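Enoyl-CoA hydratase/isomerase (Mycobacterium avium, PDB 3P5M) probably binds coenzyme A thioesters and hydrates or isomerises the double bond of their enoyl chains, as a hexameric member of the crotonase superfamily. Local coordinates at residues V117-A120 and P121-F125; L134-G138 and G139-L143; E161-S164 and A165-F169; A208-A211 and A212-E216. All coordinates share one frame; numbering follows the deposited sequence.

Contact 1: residues V117-A120 and P121-F125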
ATOM      1  N   VAL B 117     -11.298  -8.698  16.118  1.00  8.72           N
ATOM      2  CA  VAL B 117     -12.215  -7.556  15.922  1.00  8.17           C
ATOM      3  C   VAL B 117     -12.600  -7.563  14.455  1.00  8.21           C
ATOM      4  O   VAL B 117     -11.723  -7.619  13.589  1.00  9.17           O
ATOM      5  CB  VAL B 117     -11.543  -6.201  16.261  1.00  8.10           C
ATOM      6  CG1 VAL B 117     -12.456  -5.004  15.864  1.00  8.14           C
ATOM      7  CG2 VAL B 117     -11.159  -6.157  17.777  1.00  8.08           C
ATOM      8  N   VAL B 118     -13.901  -7.537  14.186  1.00  8.29           N
ATOM      9  CA  VAL B 118     -14.431  -7.486  12.819  1.00  8.36           C
ATOM     10  C   VAL B 118     -15.079  -6.113  12.652  1.00  8.37           C
ATOM     11  O   VAL B 118     -16.107  -5.798  13.280  1.00  8.44           O
ATOM     12  CB  VAL B 118     -15.463  -8.639  12.537  1.00  8.48           C
ATOM     13  CG1 VAL B 118     -15.936  -8.577  11.086  1.00  8.55           C
ATOM     14  CG2 VAL B 118     -14.865 -10.058  12.830  1.00  8.48           C
ATOM     15  N   ALA B 119     -14.440  -5.282  11.853  1.00  8.33           N
ATOM     16  CA  ALA B 119     -14.803  -3.878  11.773  1.00  8.34           C
ATOM     17  C   ALA B 119     -15.589  -3.606  10.494  1.00  8.43           C
ATOM     18  O   ALA B 119     -15.181  -4.039   9.406  1.00  8.44           O
ATOM     19  CB  ALA B 119     -13.526  -2.985  11.837  1.00  8.25           C
ATOM     20  N   ALA B 120     -16.721  -2.909  10.650  1.00  8.52           N
ATOM     21  CA  ALA B 120     -17.527  -2.433   9.521  1.00  8.63           C
ATOM     22  C   ALA B 120     -16.769  -1.324   8.816  1.00  8.59           C
ATOM     23  O   ALA B 120     -15.985  -0.591   9.490  1.00  9.86           O
ATOM     24  CB  ALA B 120     -18.890  -1.926  10.043  1.00  8.89           C
ATOM     25  N   PRO B 121     -16.998  -1.155   7.495  1.00  8.66           N
ATOM     26  CA  PRO B 121     -16.255  -0.170   6.649  1.00  8.64           C
ATOM     27  C   PRO B 121     -16.286   1.259   7.160  1.00  8.91           C
ATOM     28  O   PRO B 121     -15.241   1.965   7.125  1.00  8.93           O
ATOM     29  CB  PRO B 121     -16.937  -0.244   5.264  1.00  8.76           C
ATOM     30  CG  PRO B 121     -17.888  -1.385   5.318  1.00  9.92           C
ATOM     31  CD  PRO B 121     -17.884  -2.030   6.691  1.00  8.77           C
ATOM     32  N   ALA B 122     -17.442   1.682   7.656  1.00  9.27           N
ATOM     33  CA  ALA B 122     -17.575   3.042   8.190  1.00  9.82           C
ATOM     34  C   ALA B 122     -17.215   3.124   9.684  1.00 10.03           C
ATOM     35  O   ALA B 122     -17.436   4.169  10.334  1.00 10.41           O
ATOM     36  CB  ALA B 122     -19.004   3.571   7.926  1.00  9.08           C
ATOM     37  N   SER B 123     -16.660   2.049  10.240  1.00  9.85           N
ATOM     38  CA  SER B 123     -16.321   2.069  11.691  1.00  9.32           C
ATOM     39  C   SER B 123     -15.006   2.822  11.918  1.00  9.00           C
ATOM     40  O   SER B 123     -14.290   3.086  10.959  1.00  8.86           O
ATOM     41  CB  SER B 123     -16.352   0.688  12.339  1.00  8.50           C
ATOM     42  OG  SER B 123     -15.302  -0.160  11.902  1.00  9.86           O
ATOM     43  N   TYR B 124     -14.778   3.296  13.147  1.00  8.45           N
ATOM     44  CA  TYR B 124     -13.512   3.960  13.499  1.00  8.77           C
ATOM     45  C   TYR B 124     -13.173   3.854  14.984  1.00  9.10           C
ATOM     46  O   TYR B 124     -14.043   3.576  15.834  1.00  8.82           O
ATOM     47  CB  TYR B 124     -13.526   5.440  13.084  1.00  8.46           C
ATOM     48  CG  TYR B 124     -14.560   6.280  13.774  1.00  8.59           C
ATOM     49  CD1 TYR B 124     -14.238   6.994  14.935  1.00  9.58           C
ATOM     50  CD2 TYR B 124     -15.857   6.380  13.276  1.00  8.70           C
ATOM     51  CE1 TYR B 124     -15.169   7.802  15.565  1.00 11.54           C
ATOM     52  CE2 TYR B 124     -16.820   7.199  13.907  1.00 10.96           C
ATOM     53  CZ  TYR B 124     -16.456   7.898  15.035  1.00 11.60           C
ATOM     54  OH  TYR B 124     -17.358   8.691  15.653  1.00 17.54           O
ATOM     55  N   PHE B 125     -11.902   4.126  15.274  1.00 10.09           N
ATOM     56  CA  PHE B 125     -11.291   3.902  16.587  1.00 10.27           C
ATOM     57  C   PHE B 125     -10.635   5.212  16.953  1.00 11.21           C
ATOM     58  O   PHE B 125      -9.924   5.824  16.137  1.00 11.78           O
ATOM     59  CB  PHE B 125     -10.284   2.755  16.478  1.00 10.77           C
ATOM     60  CG  PHE B 125     -10.907   1.460  16.013  1.00 10.12           C
ATOM     61  CD1 PHE B 125     -11.333   0.494  16.938  1.00  9.55           C
ATOM     62  CD2 PHE B 125     -11.126   1.232  14.678  1.00 10.37           C
ATOM     63  CE1 PHE B 125     -11.944  -0.679  16.515  1.00  9.62           C
ATOM     64  CE2 PHE B 125     -11.734   0.078  14.236  1.00  8.83           C
ATOM     65  CZ  PHE B 125     -12.143  -0.896  15.155  1.00 11.38           C
TER
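The phenyl ring of Phe-125 meets strand 116-119 through its far corner, CZ. Ala-119 CB lies at the ring edge, near the ring plane, 4.2 Å from Phe-125 CZ. The methyl CG1 of Val-117 comes at the ring obliquely, also 4.2 Å from Phe-125 CZ, and the two side chains approach from opposite directions. Val-99, Ala-103 and Ala-168 also pack on this buried phenylalanine.

Beyond Ala-119 the chain reverses in a type I beta turn from Ala-120 to Ser-123, with Pro-121 at its second position. The backbone N of Ser-123 donates to Ala-120 O at 2.8 Å from above the carbonyl plane, and Ser-123 OG reaches the same oxygen at a very short 2.5 Å, in the plane and on a lone pair. A chi1 of 69° sets OG between backbone N and carbonyl carbon, folding the hydroxyl back over the turn and to within 3.3 Å of Ala-119 CB. The backbone bond thus closes the turn and the hydroxyl adds a second, very short contact to the same oxygen, where Pro-121 packs on Ala-122 of a neighbouring subunit and Ala-122 on its Pro-121.

Contact 2: residues L134-G138 and G139-L143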
ATOM      1  N   LEU B 134      -8.770  14.699  29.370  1.00 14.56           N
ATOM      2  CA  LEU B 134      -8.583  13.429  30.062  1.00 14.96           C
ATOM      3  C   LEU B 134      -7.647  12.528  29.248  1.00 14.81           C
ATOM      4  O   LEU B 134      -7.326  12.836  28.112  1.00 15.49           O
ATOM      5  CB  LEU B 134      -9.927  12.736  30.289  1.00 14.54           C
ATOM      6  CG  LEU B 134     -10.946  13.481  31.156  1.00 16.72           C
ATOM      7  CD1 LEU B 134     -12.172  12.603  31.422  1.00 16.01           C
ATOM      8  CD2 LEU B 134     -10.311  13.928  32.499  1.00 14.34           C
ATOM      9  N   MET B 135      -7.229  11.418  29.841  1.00 14.04           N
ATOM     10  CA  MET B 135      -6.213  10.542  29.270  1.00 13.27           C
ATOM     11  C   MET B 135      -6.852   9.187  28.948  1.00 12.68           C
ATOM     12  O   MET B 135      -8.002   8.940  29.362  1.00 13.09           O
ATOM     13  CB  MET B 135      -5.080  10.344  30.287  1.00 13.39           C
ATOM     14  CG  MET B 135      -5.468   9.368  31.399  1.00 11.33           C
ATOM     15  SD  MET B 135      -4.167   9.106  32.595  1.00 13.49           S
ATOM     16  CE  MET B 135      -2.981   8.220  31.621  1.00 12.57           C
ATOM     17  N   PRO B 136      -6.130   8.309  28.199  1.00 12.62           N
ATOM     18  CA  PRO B 136      -6.707   7.011  27.814  1.00 12.93           C
ATOM     19  C   PRO B 136      -6.983   6.182  29.065  1.00 14.00           C
ATOM     20  O   PRO B 136      -6.335   6.399  30.087  1.00 12.25           O
ATOM     21  CB  PRO B 136      -5.611   6.384  26.953  1.00 13.04           C
ATOM     22  CG  PRO B 136      -4.941   7.594  26.303  1.00 13.24           C
ATOM     23  CD  PRO B 136      -4.911   8.620  27.416  1.00 12.49           C
ATOM     24  N   ASP B 137      -7.967   5.281  28.988  1.00 13.99           N
ATOM     25  CA  ASP B 137      -8.300   4.370  30.107  1.00 14.36           C
ATOM     26  C   ASP B 137      -8.560   2.926  29.634  1.00 13.77           C
ATOM     27  O   ASP B 137      -8.390   2.602  28.443  1.00 13.81           O
ATOM     28  CB  ASP B 137      -9.524   4.877  30.865  1.00 15.46           C
ATOM     29  CG  ASP B 137     -10.764   4.915  30.000  1.00 19.74           C
ATOM     30  OD1 ASP B 137     -10.783   4.315  28.889  1.00 22.03           O
ATOM     31  OD2 ASP B 137     -11.734   5.552  30.428  1.00 25.76           O
ATOM     32  N   GLY B 138      -8.983   2.066  30.566  1.00 12.68           N
ATOM     33  CA  GLY B 138      -9.235   0.667  30.256  1.00  9.76           C
ATOM     34  C   GLY B 138      -7.960  -0.134  30.166  1.00  9.17           C
ATOM     35  O   GLY B 138      -8.010  -1.355  30.129  1.00  9.83           O
ATOM     36  N   GLY B 139      -6.815   0.544  30.155  1.00  8.49           N
ATOM     37  CA  GLY B 139      -5.541  -0.073  29.848  1.00  8.40           C
ATOM     38  C   GLY B 139      -5.235   0.040  28.342  1.00  8.29           C
ATOM     39  O   GLY B 139      -4.355  -0.655  27.846  1.00  8.22           O
ATOM     40  N   ALA B 140      -5.942   0.916  27.621  1.00  8.29           N
ATOM     41  CA  ALA B 140      -5.560   1.283  26.241  1.00  8.92           C
ATOM     42  C   ALA B 140      -4.041   1.557  26.067  1.00  9.70           C
ATOM     43  O   ALA B 140      -3.440   1.201  25.032  1.00  8.43           O
ATOM     44  CB  ALA B 140      -6.379   2.508  25.748  1.00 10.03           C
ATOM     45  N   SER B 141      -3.408   2.170  27.074  1.00  9.72           N
ATOM     46  CA  SER B 141      -1.994   2.583  26.899  1.00 10.85           C
ATOM     47  C   SER B 141      -1.069   1.373  26.799  1.00 10.99           C
ATOM     48  O   SER B 141      -0.026   1.454  26.185  1.00 12.17           O
ATOM     49  CB  SER B 141      -1.509   3.508  28.021  1.00  9.86           C
ATOM     50  OG  SER B 141      -2.427   4.571  28.226  1.00 10.54           O
ATOM     51  N   ALA B 142      -1.460   0.260  27.411  1.00 11.14           N
ATOM     52  CA  ALA B 142      -0.700  -0.997  27.295  1.00 10.76           C
ATOM     53  C   ALA B 142      -1.149  -1.816  26.109  1.00 10.42           C
ATOM     54  O   ALA B 142      -0.315  -2.486  25.501  1.00 11.09           O
ATOM     55  CB  ALA B 142      -0.837  -1.837  28.572  1.00 10.99           C
ATOM     56  N   LEU B 143      -2.437  -1.769  25.755  1.00  9.51           N
ATOM     57  CA  LEU B 143      -2.941  -2.573  24.622  1.00  8.99           C
ATOM     58  C   LEU B 143      -2.429  -2.066  23.283  1.00  8.30           C
ATOM     59  O   LEU B 143      -1.845  -2.813  22.516  1.00  8.21           O
ATOM     60  CB  LEU B 143      -4.483  -2.607  24.558  1.00  9.21           C
ATOM     61  CG  LEU B 143      -5.264  -3.235  25.730  1.00  9.38           C
ATOM     62  CD1 LEU B 143      -6.745  -2.932  25.611  1.00 12.37           C
ATOM     63  CD2 LEU B 143      -5.044  -4.734  25.696  1.00  8.11           C
TER
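A type I' beta turn from Asp-137 to Ala-140 leads the chain into the short helix 140-143, with Gly-139 at the N-cap. The turn is closed by one backbone hydrogen bond, Ala-140 N to Asp-137 O at 3.1 Å. The two central residues both have positive phi, 78° at Gly-138 and 92° at Gly-139, values that favour glycine and suit the consecutive pair found here. Beyond them Gly-139 O starts the helix by accepting from Ala-142 N at 3.1 Å and from Leu-143 N at 3.0 Å.

Outside the segments the turn is tied to helix 217-231, where the carboxylate of Glu-224 bonds Gly-139 N through OE1 and the hydroxyl of Ser-141 through OE2. Asp-137 O also bonds the hydroxyl of Ser-109, and the Asp-137 side chain packs against Phe-106 and Phe-129; Phe-106 begins helix 106-113, whose counterpart in crotonase relatives lends a backbone N-H to the oxyanion hole, so the turn probably lies close to the acyl pocket. Pro-136 also packs on Thr-205 of another subunit.

Side chains meet across the turn at Pro-136, whose ring carbon CB faces two residues of the first helical turn. Pro-136 CB is 3.9 Å from Ser-141 OG, a hydroxyl held beside its own backbone N by a chi1 of -50°. The methyl carbon Ala-140 CB touches both the proline and the turn, 4.1 Å from Pro-136 CB and 3.4 Å from Asp-137 O.

Contact 3: residues E161-S164 and A165-F169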
ATOM      1  N   GLU B 161      -7.267  11.904  16.927  1.00 12.41           N
ATOM      2  CA  GLU B 161      -7.773  11.716  15.554  1.00 13.07           C
ATOM      3  C   GLU B 161      -8.547  10.425  15.463  1.00 12.06           C
ATOM      4  O   GLU B 161      -8.232   9.456  16.174  1.00 11.35           O
ATOM      5  CB  GLU B 161      -6.621  11.703  14.517  1.00 13.17           C
ATOM      6  CG  GLU B 161      -6.027  13.077  14.273  1.00 19.33           C
ATOM      7  CD  GLU B 161      -4.585  13.055  13.722  1.00 23.91           C
ATOM      8  OE1 GLU B 161      -4.064  11.985  13.352  1.00 27.74           O
ATOM      9  OE2 GLU B 161      -3.971  14.126  13.683  1.00 25.51           O
ATOM     10  N   LYS B 162      -9.553  10.412  14.591  1.00 10.94           N
ATOM     11  CA  LYS B 162     -10.295   9.206  14.266  1.00  9.83           C
ATOM     12  C   LYS B 162      -9.414   8.347  13.367  1.00  9.76           C
ATOM     13  O   LYS B 162      -8.836   8.846  12.397  1.00  8.53           O
ATOM     14  CB  LYS B 162     -11.594   9.546  13.509  1.00 10.71           C
ATOM     15  CG  LYS B 162     -12.667  10.211  14.411  1.00 10.10           C
ATOM     16  CD  LYS B 162     -13.926  10.600  13.612  1.00 11.87           C
ATOM     17  CE  LYS B 162     -14.808  11.535  14.448  1.00 13.41           C
ATOM     18  NZ  LYS B 162     -15.934  12.054  13.631  1.00 16.65           N
ATOM     19  N   ILE B 163      -9.312   7.055  13.694  1.00  8.32           N
ATOM     20  CA  ILE B 163      -8.636   6.107  12.816  1.00  8.25           C
ATOM     21  C   ILE B 163      -9.671   5.234  12.131  1.00  8.25           C
ATOM     22  O   ILE B 163     -10.400   4.490  12.801  1.00  8.23           O
ATOM     23  CB  ILE B 163      -7.668   5.209  13.620  1.00  8.17           C
ATOM     24  CG1 ILE B 163      -6.785   6.072  14.570  1.00  8.19           C
ATOM     25  CG2 ILE B 163      -6.882   4.299  12.664  1.00  8.12           C
ATOM     26  CD1 ILE B 163      -5.936   7.212  13.841  1.00  8.25           C
ATOM     27  N   SER B 164      -9.702   5.278  10.804  1.00  8.28           N
ATOM     28  CA  SER B 164     -10.689   4.539  10.022  1.00  8.47           C
ATOM     29  C   SER B 164     -10.521   3.048  10.218  1.00  8.23           C
ATOM     30  O   SER B 164      -9.434   2.577  10.595  1.00  8.17           O
ATOM     31  CB  SER B 164     -10.524   4.849   8.532  1.00  9.10           C
ATOM     32  OG  SER B 164      -9.323   4.261   8.039  1.00  8.60           O
ATOM     33  N   ALA B 165     -11.588   2.301   9.986  1.00  8.26           N
ATOM     34  CA  ALA B 165     -11.448   0.839  10.008  1.00  8.35           C
ATOM     35  C   ALA B 165     -10.324   0.380   9.080  1.00  8.20           C
ATOM     36  O   ALA B 165      -9.538  -0.438   9.472  1.00  8.67           O
ATOM     37  CB  ALA B 165     -12.738   0.157   9.631  1.00  8.29           C
ATOM     38  N   ALA B 166     -10.253   0.929   7.876  1.00  8.26           N
ATOM     39  CA  ALA B 166      -9.237   0.550   6.872  1.00  8.45           C
ATOM     40  C   ALA B 166      -7.804   0.788   7.395  1.00  9.35           C
ATOM     41  O   ALA B 166      -6.963  -0.078   7.282  1.00  9.88           O
ATOM     42  CB  ALA B 166      -9.442   1.361   5.580  1.00  9.37           C
ATOM     43  N   THR B 167      -7.557   1.976   7.957  1.00  9.30           N
ATOM     44  CA  THR B 167      -6.265   2.337   8.536  1.00  9.23           C
ATOM     45  C   THR B 167      -5.910   1.452   9.735  1.00  8.88           C
ATOM     46  O   THR B 167      -4.787   0.965   9.807  1.00  8.10           O
ATOM     47  CB  THR B 167      -6.271   3.803   8.948  1.00  9.19           C
ATOM     48  OG1 THR B 167      -6.574   4.579   7.802  1.00  9.72           O
ATOM     49  CG2 THR B 167      -4.915   4.255   9.538  1.00  9.29           C
ATOM     50  N   ALA B 168      -6.885   1.216  10.636  1.00  8.17           N
ATOM     51  CA  ALA B 168      -6.696   0.327  11.772  1.00  8.38           C
ATOM     52  C   ALA B 168      -6.268  -1.041  11.294  1.00  8.69           C
ATOM     53  O   ALA B 168      -5.330  -1.615  11.842  1.00  8.27           O
ATOM     54  CB  ALA B 168      -7.961   0.212  12.640  1.00  8.02           C
ATOM     55  N   PHE B 169      -6.942  -1.570  10.281  1.00  9.33           N
ATOM     56  CA  PHE B 169      -6.495  -2.851   9.709  1.00 10.58           C
ATOM     57  C   PHE B 169      -5.043  -2.878   9.158  1.00 10.95           C
ATOM     58  O   PHE B 169      -4.283  -3.868   9.379  1.00 11.09           O
ATOM     59  CB  PHE B 169      -7.465  -3.293   8.622  1.00 10.92           C
ATOM     60  CG  PHE B 169      -7.124  -4.615   8.021  1.00 11.57           C
ATOM     61  CD1 PHE B 169      -7.379  -5.793   8.730  1.00 13.95           C
ATOM     62  CD2 PHE B 169      -6.553  -4.690   6.742  1.00 11.91           C
ATOM     63  CE1 PHE B 169      -7.079  -7.033   8.174  1.00 14.30           C
ATOM     64  CE2 PHE B 169      -6.241  -5.925   6.174  1.00 15.89           C
ATOM     65  CZ  PHE B 169      -6.509  -7.107   6.893  1.00 13.37           C
TER
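Ser-164 and Thr-167 join their hydroxyls across the start of helix 165-171: Ser-164 OG and Thr-167 OG1 are hydrogen-bonded at 2.8 Å, and either could be the donor. The chi1 of 70° turns Ser-164 OG in between its backbone N and carbonyl carbon, over the first helical turn, where it also lies 2.9 Å from Thr-167 N. Thr-167 answers with OG1 beside its own backbone N (chi1 -58°), which leaves the methyl CG2 on the inner side. The backbone adds a second polar link, Ala-168 N to Ser-164 O at 2.9 Å. This bond is nearly straight, with an N-H...O angle of 171°, as in a regular alpha helix.

Apolar contacts gather round Ile-163. Its branch methyl CG2 lies 3.7 Å from Thr-167 CG2, the two side chains crossing at about a right angle, and 4.2 Å from Ala-168 CB. Ala-166 CB borders the hydroxyl pair, 3.8 Å from Ser-164 OG.

Charged and intersubunit contacts lie upstream and at the cap. Glu-161 forms a salt bridge with Arg-155, Lys-162 forms one with Asp-181 of a neighbouring subunit, and Ser-164 packs on Ser-179 of that same subunit.

The chain thus passes from the small sheet containing strand 124-126 into a helix through a serine N-cap, whose hydroxyl bonds the threonine side chain at N3 and starts helix 165-171 straight after strand 163-164.

Contact 4: residues A208-A211 and A212-E216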
ATOM      1  N   ALA B 208      -0.994 -18.177  26.456  1.00 10.49           N
ATOM      2  CA  ALA B 208       0.397 -17.972  26.040  1.00 11.04           C
ATOM      3  C   ALA B 208       0.572 -16.560  25.503  1.00 10.33           C
ATOM      4  O   ALA B 208       1.551 -15.877  25.799  1.00  9.84           O
ATOM      5  CB  ALA B 208       0.833 -19.011  24.987  1.00 10.58           C
ATOM      6  N   LEU B 209      -0.404 -16.124  24.716  1.00 11.10           N
ATOM      7  CA  LEU B 209      -0.373 -14.817  24.107  1.00 11.29           C
ATOM      8  C   LEU B 209      -0.517 -13.666  25.132  1.00 10.51           C
ATOM      9  O   LEU B 209       0.155 -12.636  25.009  1.00 10.68           O
ATOM     10  CB  LEU B 209      -1.384 -14.753  22.952  1.00 11.46           C
ATOM     11  CG  LEU B 209      -1.264 -13.486  22.117  1.00 15.61           C
ATOM     12  CD1 LEU B 209       0.097 -13.510  21.370  1.00 20.60           C
ATOM     13  CD2 LEU B 209      -2.449 -13.316  21.102  1.00 17.40           C
ATOM     14  N   ALA B 210      -1.355 -13.855  26.155  1.00 10.22           N
ATOM     15  CA  ALA B 210      -1.445 -12.894  27.263  1.00 10.10           C
ATOM     16  C   ALA B 210      -0.132 -12.783  28.033  1.00 10.49           C
ATOM     17  O   ALA B 210       0.293 -11.670  28.400  1.00  8.47           O
ATOM     18  CB  ALA B 210      -2.570 -13.269  28.231  1.00  9.96           C
ATOM     19  N   ALA B 211       0.509 -13.937  28.293  1.00 10.19           N
ATOM     20  CA  ALA B 211       1.823 -13.930  28.963  1.00 10.40           C
ATOM     21  C   ALA B 211       2.871 -13.148  28.169  1.00 10.08           C
ATOM     22  O   ALA B 211       3.798 -12.558  28.732  1.00 10.49           O
ATOM     23  CB  ALA B 211       2.319 -15.336  29.149  1.00 10.18           C
ATOM     24  N   ALA B 212       2.742 -13.184  26.854  1.00  9.95           N
ATOM     25  CA  ALA B 212       3.711 -12.531  25.987  1.00 10.89           C
ATOM     26  C   ALA B 212       3.439 -11.036  25.826  1.00 10.87           C
ATOM     27  O   ALA B 212       4.324 -10.307  25.458  1.00 12.45           O
ATOM     28  CB  ALA B 212       3.683 -13.193  24.620  1.00 11.31           C
ATOM     29  N   THR B 213       2.210 -10.572  26.039  1.00 11.04           N
ATOM     30  CA  THR B 213       1.859  -9.208  25.596  1.00  9.61           C
ATOM     31  C   THR B 213       1.236  -8.360  26.702  1.00 10.63           C
ATOM     32  O   THR B 213       1.173  -7.137  26.577  1.00  9.20           O
ATOM     33  CB  THR B 213       0.837  -9.233  24.450  1.00  9.88           C
ATOM     34  OG1 THR B 213      -0.353  -9.864  24.914  1.00  8.67           O
ATOM     35  CG2 THR B 213       1.388  -9.973  23.195  1.00  8.41           C
ATOM     36  N   LEU B 214       0.750  -9.008  27.769  1.00 11.47           N
ATOM     37  CA  LEU B 214       0.048  -8.262  28.802  1.00 12.58           C
ATOM     38  C   LEU B 214       0.791  -8.098  30.125  1.00 12.99           C
ATOM     39  O   LEU B 214       0.172  -7.791  31.152  1.00 13.33           O
ATOM     40  CB  LEU B 214      -1.361  -8.816  29.020  1.00 12.70           C
ATOM     41  CG  LEU B 214      -2.283  -8.891  27.803  1.00 13.56           C
ATOM     42  CD1 LEU B 214      -3.559  -9.615  28.258  1.00 14.24           C
ATOM     43  CD2 LEU B 214      -2.629  -7.537  27.200  1.00 14.37           C
ATOM     44  N   ALA B 215       2.113  -8.236  30.120  1.00 13.67           N
ATOM     45  CA  ALA B 215       2.827  -8.142  31.386  1.00 14.91           C
ATOM     46  C   ALA B 215       2.603  -6.773  32.054  1.00 15.38           C
ATOM     47  O   ALA B 215       2.534  -6.695  33.273  1.00 16.02           O
ATOM     48  CB  ALA B 215       4.318  -8.443  31.221  1.00 14.48           C
ATOM     49  N   GLU B 216       2.450  -5.709  31.266  1.00 14.74           N
ATOM     50  CA  GLU B 216       2.273  -4.382  31.862  1.00 14.75           C
ATOM     51  C   GLU B 216       0.809  -3.949  31.981  1.00 14.37           C
ATOM     52  O   GLU B 216       0.560  -2.813  32.386  1.00 13.94           O
ATOM     53  CB  GLU B 216       3.095  -3.308  31.095  1.00 15.56           C
ATOM     54  CG  GLU B 216       4.565  -3.714  30.831  1.00 18.16           C
ATOM     55  CD  GLU B 216       5.282  -4.040  32.127  1.00 23.78           C
ATOM     56  OE1 GLU B 216       4.952  -3.408  33.144  1.00 25.58           O
ATOM     57  OE2 GLU B 216       6.135  -4.939  32.142  1.00 27.78           O
TER
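Ala-210 and Leu-214 form the tight part of this helix end. Ala-210 O accepts two backbone bonds from the same face of its carbonyl plane: Leu-214 N at 2.8 Å and Thr-213 N at 3.2 Å. The first is the i+4 bond of an alpha helix and the second the i+3 bond of a tighter turn. The Leu-214 side chain folds back along the helix, bringing CD1 to 3.8 Å from Ala-210 CB, while its CB rests 3.4 Å from Ala-210 O.

Next to it, Thr-213 turns its hydroxyl back on the preceding turn, OG1 donating to Leu-209 O at 2.8 Å. Its chi1 of 61° places OG1 between backbone N and carbonyl carbon, within reach of that oxygen, and sends the methyl to the flank, where Thr-213 CG2 meets Leu-209 CD1 at 4.2 Å as the two side chains cross obliquely. The bonds from Ala-212 N to Ala-208 O and to Leu-209 O are both weak.

Past Leu-214 the packing thins: Ala-215 is exposed and only skirts the helix end. The helix flank, by contrast, is covered by another subunit, whose Ser-154, Ser-141 and Pro-145 pack on Leu-209, Ala-212 and Thr-213.

Mixed i+3 and i+4 bonding to one carbonyl, with a threonine hydroxyl turned back on the preceding turn, marks the C-terminal end of helix 199-213, a helix that in this hexamer helps build an intersubunit interface.

In the fold
The contacts follow one another along the chain in the order 1, 2, 3, 4 and fall into two pairs. Contacts 1 and 3, with centres 8 Å apart, meet through neighbouring strands 124-126 and 163-164 of the small sheet: Phe-125 O and Ile-163 N are probably hydrogen-bonded at 2.8 Å. Contacts 2 and 4 have centres 16 Å apart, yet join where Leu-143 CD2 packs on Leu-214 CD2 at 4.0 Å. Between the pairs, contacts 1 and 4 lie about 25 Å apart, centre to centre. Contacts 1 and 3 thus touch one neighbouring subunit at the small sheet, while contacts 2 and 4 lie among the helices that meet other subunits of the hexamer.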